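PDB 5YQ8: DNA-damage inducible protein DDI1-like protein from Leishmania major, which probably acts as an aspartic endopeptidase through its retroviral protease-like domain, the part of the longer Ddi1 protein present here. Local coordinates for residues T34-C38 with G39-L43. Sequence-based numbering, arbitrary orientation.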
loop_
_atom_site.group_PDB
_atom_site.type_symbol
_atom_site.label_atom_id
_atom_site.label_comp_id
_atom_site.label_asym_id
_atom_site.label_seq_id
_atom_site.Cartn_x
_atom_site.Cartn_y
_atom_site.Cartn_z
ATOM N N THR A 34 6.997 -12.529 -15.922
ATOM C CA THR A 34 5.742 -13.196 -15.510
ATOM C C THR A 34 4.765 -13.318 -16.670
ATOM O O THR A 34 4.200 -14.403 -16.925
ATOM C CB THR A 34 5.098 -12.463 -14.373
ATOM O OG1 THR A 34 5.948 -12.642 -13.247
ATOM C CG2 THR A 34 3.708 -13.085 -14.030
ATOM N N ALA A 35 4.567 -12.228 -17.378
ATOM C CA ALA A 35 3.661 -12.235 -18.516
ATOM C C ALA A 35 4.185 -13.191 -19.580
ATOM O O ALA A 35 3.414 -13.888 -20.209
ATOM C CB ALA A 35 3.481 -10.834 -19.051
ATOM N N GLU A 36 5.493 -13.211 -19.796
ATOM C CA GLU A 36 6.087 -14.262 -20.625
ATOM C C GLU A 36 5.800 -15.651 -20.032
ATOM O O GLU A 36 5.445 -16.628 -20.725
ATOM C CB GLU A 36 7.605 -14.047 -20.788
ATOM C CG GLU A 36 8.002 -13.036 -21.887
ATOM C CD GLU A 36 9.506 -12.698 -21.939
ATOM O OE1 GLU A 36 10.127 -12.483 -20.874
ATOM O OE2 GLU A 36 10.076 -12.660 -23.047
ATOM N N ARG A 37 5.911 -15.761 -18.729
ATOM C CA ARG A 37 5.657 -17.059 -18.075
ATOM C C ARG A 37 4.184 -17.468 -18.116
ATOM O O ARG A 37 3.881 -18.639 -18.029
ATOM C CB ARG A 37 6.219 -17.016 -16.659
ATOM C CG ARG A 37 6.076 -18.274 -15.815
ATOM C CD ARG A 37 6.982 -18.123 -14.584
ATOM N NE ARG A 37 6.680 -16.940 -13.778
ATOM C CZ ARG A 37 5.701 -16.849 -12.871
ATOM N NH1 ARG A 37 4.919 -17.880 -12.546
ATOM N NH2 ARG A 37 5.533 -15.725 -12.255
ATOM N N CYS A 38 3.301 -16.496 -18.255
ATOM C CA CYS A 38 1.875 -16.687 -18.331
ATOM C C CYS A 38 1.365 -16.612 -19.782
ATOM O O CYS A 38 0.167 -16.711 -20.031
ATOM C CB CYS A 38 1.171 -15.602 -17.452
ATOM S SG CYS A 38 1.454 -15.836 -15.662
ATOM N N GLY A 39 2.260 -16.417 -20.742
ATOM C CA GLY A 39 1.875 -16.392 -22.143
ATOM C C GLY A 39 1.068 -15.145 -22.543
ATOM O O GLY A 39 0.181 -15.252 -23.348
ATOM N N LEU A 40 1.408 -13.980 -21.998
ATOM C CA LEU A 40 0.652 -12.742 -22.137
ATOM C C LEU A 40 1.311 -11.687 -23.010
ATOM O O LEU A 40 0.803 -10.569 -23.120
ATOM C CB LEU A 40 0.449 -12.124 -20.741
ATOM C CG LEU A 40 -0.225 -12.961 -19.679
ATOM C CD1 LEU A 40 -0.313 -12.172 -18.403
ATOM C CD2 LEU A 40 -1.616 -13.357 -20.175
ATOM N N MET A 41 2.414 -12.011 -23.667
ATOM C CA MET A 41 3.090 -11.030 -24.531
ATOM C C MET A 41 2.286 -10.672 -25.740
ATOM O O MET A 41 2.295 -9.506 -26.171
ATOM C CB MET A 41 4.429 -11.561 -24.980
ATOM C CG MET A 41 5.396 -11.731 -23.823
ATOM S SD MET A 41 5.952 -10.147 -23.296
ATOM C CE MET A 41 4.996 -9.791 -21.856
ATOM N N ARG A 42 1.574 -11.657 -26.296
ATOM C CA ARG A 42 0.729 -11.404 -27.449
ATOM C C ARG A 42 -0.393 -10.372 -27.122
ATOM O O ARG A 42 -0.909 -9.702 -28.006
ATOM C CB ARG A 42 0.134 -12.718 -27.924
ATOM C CG ARG A 42 -0.459 -12.618 -29.298
ATOM C CD ARG A 42 -1.956 -12.489 -29.330
ATOM N NE ARG A 42 -2.690 -13.493 -28.568
ATOM C CZ ARG A 42 -3.997 -13.391 -28.343
ATOM N NH1 ARG A 42 -4.671 -12.323 -28.815
ATOM N NH2 ARG A 42 -4.644 -14.340 -27.635
ATOM N N LEU A 43 -0.791 -10.324 -25.860
ATOM C CA LEU A 43 -1.797 -9.381 -25.364
ATOM C C LEU A 43 -1.234 -8.003 -25.019
ATOM O O LEU A 43 -2.016 -7.085 -24.774
ATOM C CB LEU A 43 -2.482 -9.984 -24.124
ATOM C CG LEU A 43 -3.406 -11.186 -24.340
ATOM C CD1 LEU A 43 -4.082 -11.579 -23.034
ATOM C CD2 LEU A 43 -4.463 -10.816 -25.377
#
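Leu40 folds back on Ala35 and Cys38 where the chain leaves helix 32-37. Leu40 N donates to Ala35 O at 2.7 Å, and the bond is nearly straight at 166°. Gly39 N, at positive phi, donates to Glu36 O at 3.2 Å. That donor lies above the carbonyl plane, not on a lone pair. Together the two bonds make a Schellman motif that ends the helix.

From CB outward, Met41 runs back along the last turn, with CG anti to the carbonyl carbon (chi1 -65°). Met41 CG meets Glu36 CG at 3.5 Å, so the methylene of an acidic residue serves as an apolar surface. Met41 SD lies 3.8 Å from Glu36 CG. The chain bends at chi2 and chi3, and this brings the terminal methyl onto Ala35. Met41 CE lies 3.4 Å from Ala35 CB, closer than usual for two carbons.

Leu40 shares Ala35 CB with Met41 and extends to Cys38. Leu40 CB touches Ala35 CB at 3.7 Å. Leu40 CG lies against Cys38 CB, also at 3.7 Å, and CD1 reaches toward that same carbon. CD2 approaches Cys38 O instead. That carbonyl oxygen accepts a hydrogen bond from Asn13 ND2.

The turn joins helix 32-37 to the long loop that leads to strand 62-71 of the retropepsin-like fold. Ala35 and Leu40 both pack on Met30 of strand 29-31. Leu40 also touches Ile64 and Thr67 of strand 62-71, while Cys38 packs on Val17 of strand 15-21.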